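Local coordinates for protein alpha-1,4-endofucoidanase (Mariniflexile fucanivorans, PDB 6DLH) that cuts fucoidan chains internally as an endo-acting, retaining glycoside hydrolase of family 107 and carries several bound calcium ions, at residues C224-D229 and A268-V273; P530-N535 and V556-F561; D623-F628 and D663-E668. One frame throughout, in Å; residues are numbered along the deposited sequence.

Contact 1. Residues C224-D229 and A268-V273; sequences CFDSAD and AFNNSV
The ring of F225 lies beside the ring of F269, both side chains pointing the same way, with planes 21° apart but slid so far that they barely overlap. F225 CD2 makes the touch, coming over a face of the F269 ring at 3.7 Å from F269 CE2, while A228 CB sits at the edge of that ring. Helix 249-259 covers the pair: F254 meets F225 edge-to-face, and Y251 does the same to F269. The two strands, 222-226 and 266-269, run parallel at one margin of the seven-stranded sheet of the catalytic domain, bonded from F225 N to A268 O and from N270 N to F225 O, each 2.7 Å. In alpha/beta-barrel glycosidases the active site lies at the C-terminal ends of such strands, and here D226 and N270 follow. Both have CG anti to the backbone N (chi1 -159° and -175°), which carries the two groups side by side, and their carboxylate and amide planes are nearly coplanar. N270 ND2 gives D226 OD1 an almost straight bond of 2.7 Å, in the amide plane; D226 OD2 is taken by Y147 OH. A 1,2-ethanediol, probably from the crystallisation liquor, lies about 4 Å from the D226 side chain and may mark a pocket. The other end of the amide, N270 OD1, accepts S272 N from above its carbonyl plane in an Asx turn. N270 O receives D229 N at 3.3 Å and, weakly, A228 N at the start of helix 228-233. S272 OG donates to the syn lone pair of D229 OD2 at 2.6 Å; an alanine at D229 would probably leave that hydroxyl without its acceptor and free to turn. N271 OD1 rests 3.4 Å from D229 CB and is bonded to Y251 OH.

Contact 2. Residues P530-N535 and V556-F561; sequences PVWFSN and VDFYDF. With CA (calcium ion), chain G.
V531 and Y559 form a hydrogen-bonded antiparallel pair, each supplying both a donor and an acceptor. V531 N reaches Y559 O, and Y559 N returns to V531 O, both at 2.9 Å; the first bond is the straighter, 169° at the hydrogen. Two residues on, F533 N finds D557 O at 2.9 Å, but from well above the carbonyl plane. That same oxygen lies 3.4 Å from W532 CE3. The neighbouring non-hydrogen-bonded pair, W532 and F558, puts two aromatic rings on one face of this two-stranded sheet in the second Ig-like module. F558 offers its edge to the six-membered ring of W532 in an offset edge-to-face pair, planes 63° apart, and F558 CB adds a touch on the indole face at 4.0 Å from W532 CE3. I568 and V607 pack against both aromatics. The polar ends are met from other strands and loops: W532 NE1 donates to S614 O, P530 O accepts from S614 OG, D557 OD2 takes K553 N, and Y559 OH pairs with H518 ND1. On the opposite face from W532, V531 CG2 approaches the edge of the F561 ring. D560, directly after Y559, has CG anti to the backbone N (chi1 -175°) and its side chain lies alongside P530, with D560 OD2 3.6 Å from P530 CB. This oxygen binds the calcium ion at 2.5 Å; a water at 2.6 Å from the metal, G528 O, E562, D564 and D609 complete the site. With four carboxylates round one ion, the calcium is likely to offset their mutual repulsion, and without it they would probably not sit so close together.

Contact 3. Residues D623-F628 and D663-E668; sequences DHVAGF and DYYDFE. With CA (calcium ion), chain F.
Y665 lies among H624, V625, F628 and F667, and together with H624, F628 and F667 it makes up an aromatic cluster between the segment leaving strand 613-623 and a calcium-binding loop of the third Ig-like module. H624 also touches A598, and Y665 touches A544 and A595, so the cluster lies where this module meets the one before it. Two hydrogen bonds grip the phenol oxygen. H624 ND1 and Y665 OH are 2.9 Å apart, with the hydroxyl in the plane of the imidazole at its edge, and V625 N donates to the same Y665 OH at 3.3 Å. Y665 CG stands anti to the backbone N (chi1 -165°), and the ring runs on from there to bring its hydroxyl to H624 and V625. The ring pairs differ in kind. F667 turns its edge to the face of H624, planes 78° apart, putting F667 CD1 over the centre of the imidazole and 3.6 Å from H624 CD2. F628 and Y665 are near parallel, 18° apart, but slid so that they barely overlap. CH-pi contacts fill in between: Y665 CB stands squarely over the F628 ring, 3.5 Å from its centroid, and V625 CB lies over a face of the Y665 ring, offset toward the rim. V625 CG2 closes to 3.5 Å from Y665 CE1, whereas F628 CB touches F667 CZ more loosely. Metal binding comes from the residues on either side of F667 in the sequence. G634, D670 and D715 complete this site. Neither D666 nor E668 touches segment 623-628; D666 OD1 binds the calcium ion at 2.5 Å, and E668 OE1 binds it at 2.7 Å.

In the fold
The three contacts follow one another along the chain, each closing before the next opens. Contact 1 belongs to the parallel sheet of the catalytic domain; contacts 2 and 3 lie across the centre of the chain from it, their centres about 45 and 51 Å away. Contact 2 is in the second Ig-like module, while contact 3 starts at the end of that module's strand 613-623 and reaches into the third module, about 36 Å from contact 2 between centres. Strand 613-623 connects them, since its S614 bonds to W532 and P530. This part of the longer protein sets a catalytic domain ahead of serial Ig-like modules; contacts 2 and 3 each lie near a calcium site.

Contact 1. Residues C224-D229 and A268-V273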
loop_
_atom_site.group_PDB
_atom_site.type_symbol
_atom_site.label_atom_id
_atom_site.label_comp_id
_atom_site.label_asym_id
_atom_site.label_seq_id
_atom_site.Cartn_x
_atom_site.Cartn_y
_atom_site.Cartn_z
ATOM N N CYS A 224 7.244 10.226 8.176
ATOM C CA CYS A 224 8.503 9.826 8.785
ATOM C C CYS A 224 9.495 9.459 7.688
ATOM O O CYS A 224 9.190 8.614 6.848
ATOM C CB CYS A 224 8.324 8.700 9.801
ATOM S SG CYS A 224 7.651 7.165 9.108
ATOM N N PHE A 225 10.676 10.102 7.719
ATOM C CA PHE A 225 11.688 9.947 6.684
ATOM C C PHE A 225 12.835 9.085 7.198
ATOM O O PHE A 225 13.588 9.500 8.074
ATOM C CB PHE A 225 12.200 11.317 6.219
ATOM C CG PHE A 225 11.157 12.164 5.533
ATOM C CD1 PHE A 225 10.848 11.960 4.194
ATOM C CD2 PHE A 225 10.477 13.154 6.227
ATOM C CE1 PHE A 225 9.876 12.728 3.564
ATOM C CE2 PHE A 225 9.501 13.916 5.600
ATOM C CZ PHE A 225 9.205 13.702 4.270
ATOM N N ASP A 226 12.972 7.898 6.606
ATOM C CA ASP A 226 13.967 6.916 6.995
ATOM C C ASP A 226 15.285 7.223 6.287
ATOM O O ASP A 226 15.296 7.937 5.286
ATOM C CB ASP A 226 13.471 5.516 6.629
ATOM C CG ASP A 226 14.124 4.377 7.391
ATOM O OD1 ASP A 226 14.923 4.659 8.309
ATOM O OD2 ASP A 226 13.813 3.209 7.064
ATOM N N SER A 227 16.388 6.675 6.821
ATOM C CA SER A 227 17.699 6.728 6.191
ATOM C C SER A 227 18.150 8.169 5.965
ATOM O O SER A 227 18.940 8.429 5.062
ATOM C CB SER A 227 17.711 5.947 4.901
ATOM O OG SER A 227 17.503 4.569 5.150
ATOM N N ALA A 228 17.656 9.081 6.812
ATOM C CA ALA A 228 17.832 10.517 6.664
ATOM C C ALA A 228 19.284 10.932 6.917
ATOM O O ALA A 228 19.832 11.719 6.156
ATOM C CB ALA A 228 16.863 11.246 7.565
ATOM N N ASP A 229 19.916 10.400 7.967
ATOM C CA ASP A 229 21.301 10.758 8.234
ATOM C C ASP A 229 22.229 10.100 7.213
ATOM O O ASP A 229 23.283 10.651 6.904
ATOM C CB ASP A 229 21.723 10.519 9.688
ATOM C CG ASP A 229 21.632 9.074 10.144
ATOM O OD1 ASP A 229 21.142 8.234 9.366
ATOM O OD2 ASP A 229 22.053 8.798 11.286
ATOM N N ALA A 268 9.162 13.653 11.021
ATOM C CA ALA A 268 10.223 12.977 11.749
ATOM C C ALA A 268 11.256 12.441 10.765
ATOM O O ALA A 268 10.885 11.870 9.747
ATOM C CB ALA A 268 9.660 11.863 12.604
ATOM N N PHE A 269 12.542 12.601 11.110
ATOM C CA PHE A 269 13.655 12.102 10.319
ATOM C C PHE A 269 14.414 11.043 11.114
ATOM O O PHE A 269 14.673 11.227 12.298
ATOM C CB PHE A 269 14.602 13.253 9.962
ATOM C CG PHE A 269 13.984 14.319 9.093
ATOM C CD1 PHE A 269 13.303 15.389 9.655
ATOM C CD2 PHE A 269 14.074 14.242 7.710
ATOM C CE1 PHE A 269 12.733 16.363 8.852
ATOM C CE2 PHE A 269 13.503 15.219 6.907
ATOM C CZ PHE A 269 12.830 16.275 7.482
ATOM N N ASN A 270 14.775 9.939 10.454
ATOM C CA ASN A 270 15.586 8.918 11.095
ATOM C C ASN A 270 17.060 9.318 11.032
ATOM O O ASN A 270 17.717 9.109 10.011
ATOM C CB ASN A 270 15.400 7.540 10.462
ATOM C CG ASN A 270 16.143 6.454 11.212
ATOM O OD1 ASN A 270 16.747 6.710 12.255
ATOM N ND2 ASN A 270 16.105 5.238 10.696
ATOM N N ASN A 271 17.566 9.869 12.143
ATOM C CA ASN A 271 18.979 10.196 12.279
ATOM C C ASN A 271 19.640 9.241 13.276
ATOM O O ASN A 271 20.569 9.626 13.992
ATOM C CB ASN A 271 19.195 11.663 12.664
ATOM C CG ASN A 271 18.748 12.649 11.602
ATOM O OD1 ASN A 271 19.049 12.479 10.421
ATOM N ND2 ASN A 271 18.010 13.669 12.012
ATOM N N SER A 272 19.169 7.985 13.292
ATOM C CA SER A 272 19.746 6.904 14.079
ATOM C C SER A 272 19.229 6.907 15.516
ATOM O O SER A 272 18.657 7.888 15.996
ATOM C CB SER A 272 21.260 6.904 14.033
ATOM O OG SER A 272 21.714 6.636 12.714
ATOM N N VAL A 273 19.444 5.772 16.190
ATOM C CA VAL A 273 19.069 5.592 17.584
ATOM C C VAL A 273 19.927 6.516 18.454
ATOM O O VAL A 273 21.038 6.881 18.075
ATOM C CB VAL A 273 19.201 4.113 18.000
ATOM C CG1 VAL A 273 20.654 3.636 18.045
ATOM C CG2 VAL A 273 18.484 3.816 19.308
#

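Contact 2. Residues P530-N535 and V556-F561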
loop_
_atom_site.group_PDB
_atom_site.type_symbol
_atom_site.label_atom_id
_atom_site.label_comp_id
_atom_site.label_asym_id
_atom_site.label_seq_id
_atom_site.Cartn_x
_atom_site.Cartn_y
_atom_site.Cartn_z
ATOM N N PRO A 530 -28.762 2.274 -9.929
ATOM C CA PRO A 530 -27.315 2.434 -10.073
ATOM C C PRO A 530 -26.974 2.275 -11.553
ATOM O O PRO A 530 -27.588 1.453 -12.229
ATOM C CB PRO A 530 -26.756 1.291 -9.216
ATOM C CG PRO A 530 -27.820 0.217 -9.304
ATOM C CD PRO A 530 -29.135 0.971 -9.357
ATOM N N VAL A 531 -26.009 3.072 -12.036
ATOM C CA VAL A 531 -25.761 3.238 -13.464
ATOM C C VAL A 531 -24.286 2.999 -13.793
ATOM O O VAL A 531 -23.408 3.341 -13.007
ATOM C CB VAL A 531 -26.207 4.630 -13.956
ATOM C CG1 VAL A 531 -27.718 4.757 -14.060
ATOM C CG2 VAL A 531 -25.621 5.755 -13.118
ATOM N N TRP A 532 -24.033 2.443 -14.984
ATOM C CA TRP A 532 -22.693 2.341 -15.545
ATOM C C TRP A 532 -22.306 3.648 -16.242
ATOM O O TRP A 532 -23.166 4.467 -16.557
ATOM C CB TRP A 532 -22.608 1.158 -16.514
ATOM C CG TRP A 532 -22.765 -0.191 -15.883
ATOM C CD1 TRP A 532 -23.918 -0.911 -15.760
ATOM C CD2 TRP A 532 -21.723 -1.010 -15.324
ATOM N NE1 TRP A 532 -23.670 -2.115 -15.157
ATOM C CE2 TRP A 532 -22.332 -2.204 -14.871
ATOM C CE3 TRP A 532 -20.343 -0.847 -15.142
ATOM C CZ2 TRP A 532 -21.608 -3.226 -14.258
ATOM C CZ3 TRP A 532 -19.630 -1.859 -14.536
ATOM C CH2 TRP A 532 -20.254 -3.030 -14.106
ATOM N N PHE A 533 -20.998 3.833 -16.479
ATOM C CA PHE A 533 -20.479 5.041 -17.106
ATOM C C PHE A 533 -20.926 5.115 -18.568
ATOM O O PHE A 533 -21.392 6.159 -19.020
ATOM C CB PHE A 533 -18.957 5.144 -16.945
ATOM C CG PHE A 533 -18.315 6.249 -17.748
ATOM C CD1 PHE A 533 -18.378 7.569 -17.321
ATOM C CD2 PHE A 533 -17.667 5.971 -18.945
ATOM C CE1 PHE A 533 -17.803 8.585 -18.072
ATOM C CE2 PHE A 533 -17.096 6.988 -19.698
ATOM C CZ PHE A 533 -17.164 8.293 -19.262
ATOM N N SER A 534 -20.792 3.996 -19.289
ATOM C CA SER A 534 -21.202 3.917 -20.681
ATOM C C SER A 534 -21.534 2.478 -21.068
ATOM O O SER A 534 -21.333 1.542 -20.293
ATOM C CB SER A 534 -20.161 4.508 -21.598
ATOM O OG SER A 534 -19.016 3.677 -21.652
ATOM N N ASN A 535 -22.046 2.334 -22.295
ATOM C CA ASN A 535 -22.481 1.071 -22.857
ATOM C C ASN A 535 -22.323 1.147 -24.374
ATOM O O ASN A 535 -23.054 1.888 -25.026
ATOM C CB ASN A 535 -23.929 0.767 -22.457
ATOM C CG ASN A 535 -24.397 -0.607 -22.885
ATOM O OD1 ASN A 535 -23.604 -1.434 -23.338
ATOM N ND2 ASN A 535 -25.691 -0.856 -22.745
ATOM N N VAL A 556 -16.137 6.052 -11.235
ATOM C CA VAL A 556 -15.405 6.050 -12.495
ATOM C C VAL A 556 -16.193 5.217 -13.503
ATOM O O VAL A 556 -16.554 5.710 -14.570
ATOM C CB VAL A 556 -13.969 5.506 -12.340
ATOM C CG1 VAL A 556 -13.163 5.639 -13.625
ATOM C CG2 VAL A 556 -13.225 6.151 -11.179
ATOM N N ASP A 557 -16.471 3.958 -13.137
ATOM C CA ASP A 557 -17.045 2.993 -14.063
ATOM C C ASP A 557 -18.530 2.762 -13.776
ATOM O O ASP A 557 -19.267 2.348 -14.668
ATOM C CB ASP A 557 -16.223 1.705 -14.092
ATOM C CG ASP A 557 -14.759 1.964 -14.392
ATOM O OD1 ASP A 557 -14.467 2.427 -15.505
ATOM O OD2 ASP A 557 -13.927 1.729 -13.497
ATOM N N PHE A 558 -18.959 3.033 -12.533
ATOM C CA PHE A 558 -20.336 2.827 -12.107
ATOM C C PHE A 558 -20.615 3.737 -10.914
ATOM O O PHE A 558 -19.680 4.190 -10.256
ATOM C CB PHE A 558 -20.586 1.343 -11.821
ATOM C CG PHE A 558 -19.743 0.768 -10.707
ATOM C CD1 PHE A 558 -20.212 0.743 -9.399
ATOM C CD2 PHE A 558 -18.475 0.267 -10.962
ATOM C CE1 PHE A 558 -19.432 0.229 -8.374
ATOM C CE2 PHE A 558 -17.694 -0.242 -9.935
ATOM C CZ PHE A 558 -18.175 -0.263 -8.644
ATOM N N TYR A 559 -21.893 4.013 -10.632
ATOM C CA TYR A 559 -22.202 4.962 -9.572
ATOM C C TYR A 559 -23.661 4.855 -9.126
ATOM O O TYR A 559 -24.507 4.362 -9.865
ATOM C CB TYR A 559 -21.829 6.385 -9.999
ATOM C CG TYR A 559 -22.003 7.421 -8.919
ATOM C CD1 TYR A 559 -21.125 7.494 -7.845
ATOM C CD2 TYR A 559 -23.056 8.325 -8.961
ATOM C CE1 TYR A 559 -21.283 8.447 -6.849
ATOM C CE2 TYR A 559 -23.229 9.278 -7.968
ATOM C CZ TYR A 559 -22.340 9.340 -6.910
ATOM O OH TYR A 559 -22.506 10.282 -5.934
ATOM N N ASP A 560 -23.932 5.338 -7.904
ATOM C CA ASP A 560 -25.259 5.323 -7.309
ATOM C C ASP A 560 -25.509 6.656 -6.610
ATOM O O ASP A 560 -24.736 7.067 -5.741
ATOM C CB ASP A 560 -25.435 4.148 -6.342
ATOM C CG ASP A 560 -26.847 4.037 -5.788
ATOM O OD1 ASP A 560 -27.230 4.882 -4.930
ATOM O OD2 ASP A 560 -27.564 3.125 -6.221
ATOM N N PHE A 561 -26.619 7.309 -6.969
ATOM C CA PHE A 561 -26.804 8.702 -6.588
ATOM C C PHE A 561 -27.310 8.825 -5.156
ATOM O O PHE A 561 -27.377 9.934 -4.633
ATOM C CB PHE A 561 -27.673 9.454 -7.601
ATOM C CG PHE A 561 -26.902 9.926 -8.806
ATOM C CD1 PHE A 561 -26.741 9.103 -9.911
ATOM C CD2 PHE A 561 -26.314 11.183 -8.821
ATOM C CE1 PHE A 561 -26.012 9.533 -11.011
ATOM C CE2 PHE A 561 -25.589 11.615 -9.924
ATOM C CZ PHE A 561 -25.438 10.785 -11.015
HETATM CA CA CA G . -29.877 3.712 -5.431
HETATM O O HOH W 1 -32.341 3.349 -4.772
#

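Contact 3. Residues D623-F628 and D663-E668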
loop_
_atom_site.group_PDB
_atom_site.type_symbol
_atom_site.label_atom_id
_atom_site.label_comp_id
_atom_site.label_asym_id
_atom_site.label_seq_id
_atom_site.Cartn_x
_atom_site.Cartn_y
_atom_site.Cartn_z
ATOM N N ASP A 623 -5.550 -10.815 -27.582
ATOM C CA ASP A 623 -4.535 -10.945 -28.615
ATOM C C ASP A 623 -3.835 -12.291 -28.464
ATOM O O ASP A 623 -3.834 -12.871 -27.380
ATOM C CB ASP A 623 -3.467 -9.857 -28.499
ATOM C CG ASP A 623 -3.863 -8.496 -29.051
ATOM O OD1 ASP A 623 -4.925 -8.399 -29.701
ATOM O OD2 ASP A 623 -3.094 -7.540 -28.829
ATOM N N HIS A 624 -3.230 -12.760 -29.564
ATOM C CA HIS A 624 -2.410 -13.962 -29.561
ATOM C C HIS A 624 -1.072 -13.659 -28.891
ATOM O O HIS A 624 -0.619 -12.517 -28.898
ATOM C CB HIS A 624 -2.220 -14.498 -30.991
ATOM C CG HIS A 624 -3.380 -15.279 -31.518
ATOM N ND1 HIS A 624 -3.891 -16.384 -30.861
ATOM C CD2 HIS A 624 -4.127 -15.128 -32.636
ATOM C CE1 HIS A 624 -4.908 -16.876 -31.542
ATOM N NE2 HIS A 624 -5.074 -16.121 -32.636
ATOM N N VAL A 625 -0.455 -14.698 -28.310
ATOM C CA VAL A 625 0.909 -14.635 -27.808
ATOM C C VAL A 625 1.817 -14.228 -28.965
ATOM O O VAL A 625 1.690 -14.758 -30.063
ATOM C CB VAL A 625 1.341 -15.987 -27.197
ATOM C CG1 VAL A 625 2.812 -16.008 -26.805
ATOM C CG2 VAL A 625 0.468 -16.399 -26.020
ATOM N N ALA A 626 2.722 -13.274 -28.713
ATOM C CA ALA A 626 3.626 -12.777 -29.742
ATOM C C ALA A 626 4.790 -13.746 -29.912
ATOM O O ALA A 626 5.055 -14.559 -29.026
ATOM C CB ALA A 626 4.115 -11.397 -29.375
ATOM N N GLY A 627 5.468 -13.650 -31.065
ATOM C CA GLY A 627 6.697 -14.389 -31.314
ATOM C C GLY A 627 6.495 -15.666 -32.129
ATOM O O GLY A 627 7.468 -16.317 -32.505
ATOM N N PHE A 628 5.232 -16.026 -32.386
ATOM C CA PHE A 628 4.900 -17.208 -33.166
ATOM C C PHE A 628 4.343 -16.786 -34.522
ATOM O O PHE A 628 3.820 -15.683 -34.659
ATOM C CB PHE A 628 3.877 -18.071 -32.428
ATOM C CG PHE A 628 4.358 -18.639 -31.119
ATOM C CD1 PHE A 628 5.179 -19.756 -31.089
ATOM C CD2 PHE A 628 3.982 -18.064 -29.914
ATOM C CE1 PHE A 628 5.613 -20.282 -29.881
ATOM C CE2 PHE A 628 4.416 -18.593 -28.707
ATOM C CZ PHE A 628 5.232 -19.701 -28.693
ATOM N N ASP A 663 7.297 -22.083 -25.870
ATOM C CA ASP A 663 8.047 -22.972 -26.745
ATOM C C ASP A 663 7.199 -23.407 -27.942
ATOM O O ASP A 663 7.743 -23.705 -29.004
ATOM C CB ASP A 663 8.624 -24.155 -25.963
ATOM C CG ASP A 663 9.507 -23.729 -24.800
ATOM O OD1 ASP A 663 10.580 -23.146 -25.064
ATOM O OD2 ASP A 663 9.110 -23.979 -23.642
ATOM N N TYR A 664 5.872 -23.428 -27.762
ATOM C CA TYR A 664 4.953 -23.971 -28.750
ATOM C C TYR A 664 3.566 -23.366 -28.536
ATOM O O TYR A 664 3.155 -23.123 -27.399
ATOM C CB TYR A 664 4.921 -25.505 -28.685
ATOM C CG TYR A 664 4.389 -26.088 -27.400
ATOM C CD1 TYR A 664 3.026 -26.249 -27.202
ATOM C CD2 TYR A 664 5.241 -26.479 -26.375
ATOM C CE1 TYR A 664 2.521 -26.770 -26.020
ATOM C CE2 TYR A 664 4.753 -27.006 -25.186
ATOM C CZ TYR A 664 3.386 -27.148 -25.007
ATOM O OH TYR A 664 2.873 -27.659 -23.848
ATOM N N TYR A 665 2.840 -23.166 -29.641
ATOM C CA TYR A 665 1.581 -22.441 -29.618
ATOM C C TYR A 665 0.607 -23.022 -30.642
ATOM O O TYR A 665 1.002 -23.385 -31.748
ATOM C CB TYR A 665 1.847 -20.966 -29.921
ATOM C CG TYR A 665 0.721 -20.022 -29.587
ATOM C CD1 TYR A 665 0.210 -19.942 -28.300
ATOM C CD2 TYR A 665 0.188 -19.178 -30.551
ATOM C CE1 TYR A 665 -0.815 -19.063 -27.984
ATOM C CE2 TYR A 665 -0.829 -18.285 -30.250
ATOM C CZ TYR A 665 -1.330 -18.229 -28.961
ATOM O OH TYR A 665 -2.330 -17.354 -28.655
ATOM N N ASP A 666 -0.675 -23.069 -30.262
ATOM C CA ASP A 666 -1.746 -23.477 -31.156
ATOM C C ASP A 666 -2.801 -22.375 -31.227
ATOM O O ASP A 666 -3.470 -22.089 -30.236
ATOM C CB ASP A 666 -2.366 -24.805 -30.716
ATOM C CG ASP A 666 -3.545 -25.216 -31.582
ATOM O OD1 ASP A 666 -3.321 -25.516 -32.774
ATOM O OD2 ASP A 666 -4.682 -25.207 -31.066
ATOM N N PHE A 667 -2.985 -21.813 -32.428
ATOM C CA PHE A 667 -3.806 -20.628 -32.632
ATOM C C PHE A 667 -5.294 -20.885 -32.389
ATOM O O PHE A 667 -6.086 -19.947 -32.451
ATOM C CB PHE A 667 -3.527 -20.017 -34.007
ATOM C CG PHE A 667 -2.213 -19.282 -34.088
ATOM C CD1 PHE A 667 -2.129 -17.936 -33.750
ATOM C CD2 PHE A 667 -1.054 -19.936 -34.480
ATOM C CE1 PHE A 667 -0.919 -17.258 -33.822
ATOM C CE2 PHE A 667 0.155 -19.259 -34.544
ATOM C CZ PHE A 667 0.222 -17.919 -34.219
ATOM N N GLU A 668 -5.677 -22.132 -32.088
ATOM C CA GLU A 668 -7.080 -22.435 -31.829
ATOM C C GLU A 668 -7.257 -22.909 -30.389
ATOM O O GLU A 668 -8.381 -23.119 -29.934
ATOM C CB GLU A 668 -7.647 -23.438 -32.841
ATOM C CG GLU A 668 -7.578 -22.974 -34.289
ATOM C CD GLU A 668 -6.203 -23.095 -34.924
ATOM O OE1 GLU A 668 -5.397 -23.903 -34.429
ATOM O OE2 GLU A 668 -5.933 -22.376 -35.909
HETATM CA CA CA F . -5.169 -26.616 -34.089
#